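Local coordinates for protein titin (PDB 5JDD) that forms part of the muscle I-band, where its tandem immunoglobulin domains probably contribute to elasticity, at residues E111-H116 with G142-L147; V4-K9 with L80-K85; T220-M225 with L234-V239. One frame throughout, in Å; residues are numbered along the deposited sequence.

Contact 1 of 3, residues E111-H116 with G142-L147; sequences ECEVSH and GKLHQL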
loop_
_atom_site.group_PDB
_atom_site.type_symbol
_atom_site.label_atom_id
_atom_site.label_comp_id
_atom_site.label_asym_id
_atom_site.label_seq_id
_atom_site.Cartn_x
_atom_site.Cartn_y
_atom_site.Cartn_z
ATOM N N GLU A 111 -0.702 0.399 5.235
ATOM C CA GLU A 111 0.530 -0.371 5.184
ATOM C C GLU A 111 0.268 -1.813 5.535
ATOM O O GLU A 111 -0.517 -2.114 6.432
ATOM C CB GLU A 111 1.560 0.146 6.188
ATOM C CG GLU A 111 1.911 1.603 6.116
ATOM C CD GLU A 111 2.618 2.044 7.377
ATOM O OE1 GLU A 111 3.464 1.269 7.877
ATOM O OE2 GLU A 111 2.308 3.146 7.877
ATOM N N CYS A 112 0.982 -2.700 4.862
ATOM C CA CYS A 112 1.032 -4.087 5.296
ATOM C C CYS A 112 2.464 -4.585 5.239
ATOM O O CYS A 112 3.346 -3.916 4.687
ATOM C CB CYS A 112 0.121 -4.973 4.437
ATOM S SG CYS A 112 0.632 -5.164 2.696
ATOM N N GLU A 113 2.701 -5.764 5.800
ATOM C CA GLU A 113 4.009 -6.399 5.710
ATOM C C GLU A 113 3.810 -7.770 5.102
ATOM O O GLU A 113 2.789 -8.420 5.353
ATOM C CB GLU A 113 4.705 -6.471 7.079
ATOM C CG GLU A 113 5.046 -5.075 7.622
ATOM C CD GLU A 113 5.622 -5.041 9.035
ATOM O OE1 GLU A 113 6.114 -6.073 9.547
ATOM O OE2 GLU A 113 5.590 -3.942 9.635
ATOM N N VAL A 114 4.760 -8.169 4.266
ATOM C CA VAL A 114 4.697 -9.431 3.558
ATOM C C VAL A 114 5.873 -10.331 3.946
ATOM O O VAL A 114 6.829 -9.895 4.588
ATOM C CB VAL A 114 4.623 -9.218 2.018
ATOM C CG1 VAL A 114 3.406 -8.357 1.658
ATOM C CG2 VAL A 114 5.905 -8.581 1.499
ATOM N N SER A 115 5.794 -11.589 3.531
ATOM C CA SER A 115 6.699 -12.636 3.995
ATOM C C SER A 115 8.092 -12.602 3.369
ATOM O O SER A 115 9.045 -13.159 3.924
ATOM C CB SER A 115 6.060 -13.993 3.724
ATOM O OG SER A 115 5.730 -14.117 2.351
ATOM N N HIS A 116 8.207 -11.980 2.198
ATOM C CA HIS A 116 9.443 -12.028 1.423
ATOM C C HIS A 116 9.798 -10.688 0.801
ATOM O O HIS A 116 8.928 -9.855 0.542
ATOM C CB HIS A 116 9.319 -13.077 0.311
ATOM C CG HIS A 116 9.225 -14.474 0.823
ATOM N ND1 HIS A 116 8.037 -15.038 1.240
ATOM C CD2 HIS A 116 10.176 -15.418 1.008
ATOM C CE1 HIS A 116 8.264 -16.273 1.657
ATOM N NE2 HIS A 116 9.555 -16.526 1.527
ATOM N N GLY A 142 11.508 -2.815 1.686
ATOM C CA GLY A 142 11.814 -4.191 2.056
ATOM C C GLY A 142 10.590 -5.090 2.007
ATOM O O GLY A 142 10.078 -5.388 0.930
ATOM N N LYS A 143 10.135 -5.531 3.177
ATOM C CA LYS A 143 8.923 -6.337 3.280
ATOM C C LYS A 143 7.698 -5.489 3.609
ATOM O O LYS A 143 6.601 -6.026 3.733
ATOM C CB LYS A 143 9.097 -7.441 4.326
ATOM C CG LYS A 143 10.184 -8.433 4.000
ATOM C CD LYS A 143 10.823 -8.878 5.312
ATOM C CE LYS A 143 10.768 -10.357 5.506
ATOM N NZ LYS A 143 11.354 -10.713 6.840
ATOM N N LEU A 144 7.892 -4.181 3.758
ATOM C CA LEU A 144 6.799 -3.255 4.060
ATOM C C LEU A 144 6.246 -2.644 2.777
ATOM O O LEU A 144 6.991 -2.146 1.937
ATOM C CB LEU A 144 7.278 -2.140 4.999
ATOM C CG LEU A 144 6.287 -1.029 5.371
ATOM C CD1 LEU A 144 5.257 -1.526 6.354
ATOM C CD2 LEU A 144 7.010 0.186 5.947
ATOM N N HIS A 145 4.929 -2.669 2.635
ATOM C CA HIS A 145 4.271 -2.083 1.478
ATOM C C HIS A 145 3.297 -1.021 1.924
ATOM O O HIS A 145 2.497 -1.246 2.828
ATOM C CB HIS A 145 3.549 -3.164 0.676
ATOM C CG HIS A 145 4.484 -4.039 -0.092
ATOM N ND1 HIS A 145 4.786 -3.818 -1.417
ATOM C CD2 HIS A 145 5.235 -5.101 0.298
ATOM C CE1 HIS A 145 5.663 -4.722 -1.819
ATOM N NE2 HIS A 145 5.946 -5.513 -0.798
ATOM N N GLN A 146 3.363 0.142 1.280
ATOM C CA GLN A 146 2.543 1.275 1.683
ATOM C C GLN A 146 1.817 1.920 0.504
ATOM O O GLN A 146 2.361 2.027 -0.602
ATOM C CB GLN A 146 3.415 2.312 2.403
ATOM C CG GLN A 146 2.656 3.502 2.955
ATOM C CD GLN A 146 3.571 4.508 3.625
ATOM O OE1 GLN A 146 4.742 4.639 3.262
ATOM N NE2 GLN A 146 3.043 5.223 4.607
ATOM N N LEU A 147 0.585 2.352 0.766
ATOM C CA LEU A 147 -0.210 3.143 -0.171
ATOM C C LEU A 147 -0.543 4.448 0.524
ATOM O O LEU A 147 -1.154 4.456 1.596
ATOM C CB LEU A 147 -1.503 2.420 -0.549
ATOM C CG LEU A 147 -2.482 3.220 -1.426
ATOM C CD1 LEU A 147 -1.882 3.454 -2.802
ATOM C CD2 LEU A 147 -3.810 2.494 -1.567
HETATM O O HOH W 1 8.400 -7.274 -0.544
#
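Cys-112 and His-145 face each other as a hydrogen-bonded antiparallel pair. Cys-112 N donates to His-145 O at 2.9 Å. The return bond from His-145 N to Cys-112 O is almost straight, at 179° at the hydrogen. A third backbone bond, Val-114 N to Lys-143 O, carries the ladder to the residue just before strand 144-149. The side chains on the Cys-112 and His-145 face are buried. Cys-112 SG lies 4.1 Å from His-145 CB. Val-114 CG2 comes to the edge of the imidazole, near its plane, 3.7 Å from His-145 CD2. Phe-162 of the opposing sheet touches Cys-112, Val-114 and the imidazole, and Trp-123 also packs on His-145. This is the B and E strand pair in the middle of the A-B-E-D sheet of an immunoglobulin I-set sandwich. Cys-112 and His-145 point into the domain core, and Val-114 CG2 reaches in beside them. One water donates to His-116 O and Gly-142 O and also hydrogen-bonds His-145 NE2. The other face is looser and nearer to solvent. Leu-144 CG is anti to the backbone N (chi1 177°), and CD1 beyond it lies 3.8 Å from Glu-113 CG and 3.7 Å from Glu-111 OE1. Glu-111 and Gln-146 run side by side in the same direction, Glu-111 CG being 3.8 Å from Gln-146 CG. Their carboxylate and amide planes are turned 62° apart. Glu-113 OE2 makes its salt bridge to Lys-95. Lys-143 lays its aliphatic chain over the end of strand 108-114 and the loop after it, with CB 3.4 Å from Val-114 O.

Contact 2 of 3, residues V4-K9 with L80-K85; sequences VKIIKK and LECKAK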
loop_
_atom_site.group_PDB
_atom_site.type_symbol
_atom_site.label_atom_id
_atom_site.label_comp_id
_atom_site.label_asym_id
_atom_site.label_seq_id
_atom_site.Cartn_x
_atom_site.Cartn_y
_atom_site.Cartn_z
ATOM N N VAL A 4 27.976 -51.676 -4.656
ATOM C CA VAL A 4 27.459 -50.328 -4.891
ATOM C C VAL A 4 27.144 -49.647 -3.560
ATOM O O VAL A 4 26.491 -50.228 -2.692
ATOM C CB VAL A 4 26.195 -50.333 -5.788
ATOM C CG1 VAL A 4 25.600 -48.937 -5.895
ATOM C CG2 VAL A 4 26.528 -50.879 -7.172
ATOM N N LYS A 5 27.621 -48.417 -3.406
ATOM C CA LYS A 5 27.443 -47.656 -2.181
ATOM C C LYS A 5 26.827 -46.295 -2.506
ATOM O O LYS A 5 27.126 -45.705 -3.547
ATOM C CB LYS A 5 28.805 -47.446 -1.501
ATOM C CG LYS A 5 29.617 -48.736 -1.342
ATOM C CD LYS A 5 31.040 -48.485 -0.833
ATOM C CE LYS A 5 32.023 -48.202 -1.968
ATOM N NZ LYS A 5 32.162 -49.357 -2.909
ATOM N N ILE A 6 25.963 -45.791 -1.627
ATOM C CA ILE A 6 25.572 -44.393 -1.718
ATOM C C ILE A 6 26.678 -43.551 -1.073
ATOM O O ILE A 6 27.112 -43.817 0.054
ATOM C CB ILE A 6 24.190 -44.117 -1.084
ATOM C CG1 ILE A 6 23.087 -44.787 -1.913
ATOM C CG2 ILE A 6 23.933 -42.617 -0.979
ATOM C CD1 ILE A 6 21.712 -44.696 -1.295
ATOM N N ILE A 7 27.149 -42.557 -1.815
ATOM C CA ILE A 7 28.291 -41.741 -1.414
ATOM C C ILE A 7 27.838 -40.386 -0.882
ATOM O O ILE A 7 28.253 -39.961 0.194
ATOM C CB ILE A 7 29.263 -41.556 -2.600
ATOM C CG1 ILE A 7 29.868 -42.905 -3.002
ATOM C CG2 ILE A 7 30.353 -40.517 -2.276
ATOM C CD1 ILE A 7 30.705 -43.570 -1.897
ATOM N N LYS A 8 26.986 -39.706 -1.642
ATOM C CA LYS A 8 26.417 -38.439 -1.204
ATOM C C LYS A 8 24.891 -38.506 -1.262
ATOM O O LYS A 8 24.317 -38.840 -2.303
ATOM C CB LYS A 8 26.961 -37.293 -2.061
ATOM C CG LYS A 8 26.290 -35.953 -1.818
ATOM C CD LYS A 8 25.295 -35.641 -2.925
ATOM C CE LYS A 8 24.206 -34.702 -2.444
ATOM N NZ LYS A 8 24.727 -33.760 -1.417
ATOM N N LYS A 9 24.238 -38.200 -0.143
ATOM C CA LYS A 9 22.786 -38.324 -0.026
ATOM C C LYS A 9 22.095 -36.998 -0.326
ATOM O O LYS A 9 22.695 -35.939 -0.163
ATOM C CB LYS A 9 22.421 -38.809 1.381
ATOM C CG LYS A 9 23.064 -40.149 1.740
ATOM C CD LYS A 9 22.350 -40.841 2.899
ATOM C CE LYS A 9 23.013 -40.570 4.246
ATOM N NZ LYS A 9 22.596 -39.267 4.832
ATOM N N LEU A 80 19.107 -49.900 -1.290
ATOM C CA LEU A 80 19.503 -48.725 -0.518
ATOM C C LEU A 80 18.531 -47.594 -0.799
ATOM O O LEU A 80 18.131 -47.379 -1.945
ATOM C CB LEU A 80 20.917 -48.275 -0.894
ATOM C CG LEU A 80 22.021 -49.331 -0.803
ATOM C CD1 LEU A 80 23.276 -48.825 -1.493
ATOM C CD2 LEU A 80 22.313 -49.686 0.645
ATOM N N GLU A 81 18.146 -46.877 0.249
ATOM C CA GLU A 81 17.264 -45.729 0.094
ATOM C C GLU A 81 17.820 -44.536 0.841
ATOM O O GLU A 81 18.563 -44.683 1.815
ATOM C CB GLU A 81 15.859 -46.042 0.606
ATOM C CG GLU A 81 15.211 -47.252 -0.035
ATOM C CD GLU A 81 13.816 -47.504 0.498
ATOM O OE1 GLU A 81 13.292 -46.623 1.215
ATOM O OE2 GLU A 81 13.252 -48.584 0.202
ATOM N N CYS A 82 17.455 -43.350 0.374
ATOM C CA CYS A 82 17.738 -42.121 1.102
ATOM C C CYS A 82 16.638 -41.112 0.815
ATOM O O CYS A 82 16.033 -41.118 -0.261
ATOM C CB CYS A 82 19.121 -41.552 0.755
ATOM S SG CYS A 82 19.486 -41.441 -1.008
ATOM N N LYS A 83 16.374 -40.255 1.790
ATOM C CA LYS A 83 15.232 -39.365 1.731
ATOM C C LYS A 83 15.631 -37.933 2.029
ATOM O O LYS A 83 16.575 -37.678 2.779
ATOM C CB LYS A 83 14.181 -39.800 2.755
ATOM C CG LYS A 83 13.538 -41.139 2.473
ATOM C CD LYS A 83 12.729 -41.607 3.673
ATOM C CE LYS A 83 12.162 -43.007 3.450
ATOM N NZ LYS A 83 11.101 -43.024 2.400
ATOM N N ALA A 84 14.896 -37.002 1.432
ATOM C CA ALA A 84 15.017 -35.583 1.758
ATOM C C ALA A 84 13.676 -34.906 1.533
ATOM O O ALA A 84 12.799 -35.455 0.864
ATOM C CB ALA A 84 16.103 -34.921 0.915
ATOM N N LYS A 85 13.515 -33.704 2.076
ATOM C CA LYS A 85 12.238 -33.018 1.974
ATOM C C LYS A 85 12.327 -31.718 1.215
ATOM O O LYS A 85 13.341 -31.017 1.282
ATOM C CB LYS A 85 11.659 -32.749 3.366
ATOM C CG LYS A 85 11.246 -34.016 4.089
ATOM C CD LYS A 85 10.819 -33.741 5.522
ATOM C CE LYS A 85 10.358 -35.031 6.174
ATOM N NZ LYS A 85 10.027 -34.812 7.615
#
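The A and G strands of the first immunoglobulin domain meet across the rim of its sandwich, where Ile-6 lies against Leu-80 and Cys-82. The two strands belong to different sheets. Their axes approach to 9.5 Å and run roughly the same way, 26° apart, and the gap is bridged mainly by side chains. Ile-6 is the main contributor from the A strand. Its CG1 is anti to the carbonyl carbon (chi1 -68°). CD1 is the atom that does the touching: it meets Leu-80 CB at 3.7 Å and Cys-82 SG at 4.0 Å. The Ile-6 and Leu-80 side chains pass one another heading opposite ways, and Leu-80 CD1 lies 4.1 Å from Ile-6 CG1 and 3.7 Å from Val-4 O. Leu-80 is at the surface, as is Lys-9, while Cys-82 is buried. Val-25 of strand 21-27 touches both Ile-6 and Cys-82. In the I-set fold the first strand is split: segment A pairs with strand B, and segment A' crosses over to pair with G. This chain follows that pattern. Ile-7 and Lys-8 both face Ser-26 in a classic beta bulge, the chain then passes Lys-9 and Pro-10, and strand 13-16 joins strand 80-89 in parallel. Lys-9 sits at this switch. Its chain reaches the second sheet through CD, 3.9 Å from Cys-82 CB, and bends there and at the next torsion. Pro-10, next along, is touched by the side chains of both Cys-82 and Ala-84.

Contact 3 of 3, residues T220-M225 with L234-V239; sequences TDKCQM and LNIRNV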
loop_
_atom_site.group_PDB
_atom_site.type_symbol
_atom_site.label_atom_id
_atom_site.label_comp_id
_atom_site.label_asym_id
_atom_site.label_seq_id
_atom_site.Cartn_x
_atom_site.Cartn_y
_atom_site.Cartn_z
ATOM N N THR A 220 -1.412 38.348 0.110
ATOM C CA THR A 220 -0.656 39.579 -0.093
ATOM C C THR A 220 -0.418 40.254 1.247
ATOM O O THR A 220 -0.934 39.804 2.269
ATOM C CB THR A 220 -1.413 40.583 -0.983
ATOM O OG1 THR A 220 -2.619 40.980 -0.323
ATOM C CG2 THR A 220 -1.754 39.989 -2.344
ATOM N N ASP A 221 0.358 41.334 1.239
ATOM C CA ASP A 221 0.587 42.087 2.461
ATOM C C ASP A 221 -0.749 42.615 2.973
ATOM O O ASP A 221 -0.995 42.629 4.180
ATOM C CB ASP A 221 1.562 43.248 2.229
ATOM C CG ASP A 221 2.995 42.784 1.987
ATOM O OD1 ASP A 221 3.356 41.674 2.435
ATOM O OD2 ASP A 221 3.759 43.545 1.350
ATOM N N LYS A 222 -1.620 43.018 2.052
ATOM C CA LYS A 222 -2.925 43.540 2.445
ATOM C C LYS A 222 -3.878 42.468 2.960
ATOM O O LYS A 222 -4.592 42.691 3.932
ATOM C CB LYS A 222 -3.584 44.309 1.304
ATOM C CG LYS A 222 -4.928 44.886 1.722
ATOM C CD LYS A 222 -5.577 45.672 0.628
ATOM C CE LYS A 222 -7.021 45.922 0.973
ATOM N NZ LYS A 222 -7.251 47.311 1.457
ATOM N N CYS A 223 -3.890 41.313 2.301
ATOM C CA CYS A 223 -4.774 40.209 2.681
ATOM C C CYS A 223 -3.964 39.023 3.152
ATOM O O CYS A 223 -3.449 38.239 2.344
ATOM C CB CYS A 223 -5.670 39.790 1.511
ATOM S SG CYS A 223 -6.821 41.089 1.000
ATOM N N GLN A 224 -3.827 38.900 4.468
ATOM C CA GLN A 224 -3.051 37.808 5.037
ATOM C C GLN A 224 -3.961 36.719 5.593
ATOM O O GLN A 224 -4.913 36.997 6.327
ATOM C CB GLN A 224 -2.081 38.326 6.103
ATOM C CG GLN A 224 -1.047 39.299 5.543
ATOM C CD GLN A 224 -0.121 39.863 6.602
ATOM O OE1 GLN A 224 0.069 39.264 7.661
ATOM N NE2 GLN A 224 0.463 41.024 6.321
ATOM N N MET A 225 -3.666 35.476 5.228
ATOM C CA MET A 225 -4.465 34.329 5.637
ATOM C C MET A 225 -3.623 33.382 6.468
ATOM O O MET A 225 -2.613 32.856 5.992
ATOM C CB MET A 225 -5.021 33.607 4.411
ATOM C CG MET A 225 -6.169 34.378 3.767
ATOM S SD MET A 225 -6.507 34.063 2.017
ATOM C CE MET A 225 -5.088 34.856 1.246
ATOM N N LEU A 234 -8.622 35.675 8.078
ATOM C CA LEU A 234 -8.344 36.495 6.909
ATOM C C LEU A 234 -8.257 37.928 7.413
ATOM O O LEU A 234 -9.248 38.499 7.879
ATOM C CB LEU A 234 -9.447 36.355 5.852
ATOM C CG LEU A 234 -9.457 37.404 4.731
ATOM C CD1 LEU A 234 -8.196 37.338 3.907
ATOM C CD2 LEU A 234 -10.689 37.220 3.852
ATOM N N ASN A 235 -7.057 38.489 7.362
ATOM C CA ASN A 235 -6.803 39.808 7.904
ATOM C C ASN A 235 -6.617 40.772 6.753
ATOM O O ASN A 235 -5.713 40.593 5.938
ATOM C CB ASN A 235 -5.558 39.771 8.788
ATOM C CG ASN A 235 -5.239 41.125 9.401
ATOM O OD1 ASN A 235 -4.353 41.841 8.931
ATOM N ND2 ASN A 235 -5.965 41.481 10.450
ATOM N N ILE A 236 -7.480 41.780 6.678
ATOM C CA ILE A 236 -7.417 42.757 5.596
ATOM C C ILE A 236 -7.076 44.127 6.163
ATOM O O ILE A 236 -7.819 44.674 6.981
ATOM C CB ILE A 236 -8.745 42.841 4.808
ATOM C CG1 ILE A 236 -9.178 41.448 4.329
ATOM C CG2 ILE A 236 -8.597 43.774 3.620
ATOM C CD1 ILE A 236 -10.462 41.451 3.520
ATOM N N ARG A 237 -5.953 44.683 5.721
ATOM C CA ARG A 237 -5.506 45.991 6.196
ATOM C C ARG A 237 -6.085 47.146 5.404
ATOM O O ARG A 237 -6.367 47.011 4.214
ATOM C CB ARG A 237 -3.987 46.077 6.138
ATOM C CG ARG A 237 -3.307 45.093 7.040
ATOM C CD ARG A 237 -1.812 45.139 6.843
ATOM N NE ARG A 237 -1.128 44.274 7.797
ATOM C CZ ARG A 237 0.188 44.243 7.956
ATOM N NH1 ARG A 237 0.959 45.036 7.222
ATOM N NH2 ARG A 237 0.732 43.427 8.849
ATOM N N ASN A 238 -6.254 48.281 6.085
ATOM C CA ASN A 238 -6.547 49.563 5.439
ATOM C C ASN A 238 -7.751 49.462 4.499
ATOM O O ASN A 238 -7.656 49.756 3.306
ATOM C CB ASN A 238 -5.305 50.085 4.691
ATOM C CG ASN A 238 -5.453 51.534 4.258
ATOM O OD1 ASN A 238 -6.263 52.278 4.810
ATOM N ND2 ASN A 238 -4.674 51.938 3.260
ATOM N N VAL A 239 -8.883 49.026 5.039
ATOM C CA VAL A 239 -10.016 48.713 4.175
ATOM C C VAL A 239 -10.611 49.948 3.503
ATOM O O VAL A 239 -10.573 51.069 4.035
ATOM C CB VAL A 239 -11.119 47.905 4.902
ATOM C CG1 VAL A 239 -10.579 46.552 5.351
ATOM C CG2 VAL A 239 -11.673 48.682 6.088
HETATM O O HOH W 2 -5.822 49.383 1.069
#
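Lys-222 reaches the carbonyl of Arg-237 with its whole chain. From CB, CG is placed anti to the backbone N (chi1 -178°). CG lies 3.6 Å from Arg-237 O, and CD follows at 3.9 Å from the same oxygen. CE lies 3.5 Å from Arg-237 O and packs on Ile-236 CG2. The chain bends at the last torsion, and NZ donates to Arg-237 O at 2.9 Å, close to the direction of the C=O bond. NZ also forms a salt bridge with Asp-243 and donates to a water that hydrogen-bonds Asn-238 O. The backbone of Lys-222 returns the grip: its O accepts from Arg-237 N at 3.0 Å. Further along, Gln-224 and Asn-235 exchange two backbone bonds. Gln-224 NE2 sits 3.5 Å above the Arg-237 guanidinium, toward its rim, with the two planes 46° apart. NE2 donates to Asp-221 O, which helps to hold the amide there; Gln-224 NE2 and Arg-237 NH2, both donors, are not bonded to each other. On the inward face, Met-225 CG lies beside Leu-234 CD1 at 3.6 Å. Thr-220 OG1 accepts from Cys-223 N, an ST motif leading into the strand. The whole is the open end of the D-E beta hairpin, at the edge of an immunoglobulin I-set sheet.

The three contacts lie in three successive immunoglobulin domains. Contact 2 is in the first domain, contact 1 in the second and contact 3 in the third, and they follow in series along the chain in that order. Centres of contacts 1 and 2 are 41 Å apart, and those of contacts 1 and 3 are 48 Å apart. Contacts 2 and 3 lie on opposite sides of the chain's centre, 88 Å between centres, consistent with an extended row of domains. No two of them touch; the nearest atoms of contacts 1 and 2 are about 15 Å apart. Contacts 1 and 3 each pair two strands of a single sheet, in different domains, whereas contact 2 joins two sheets.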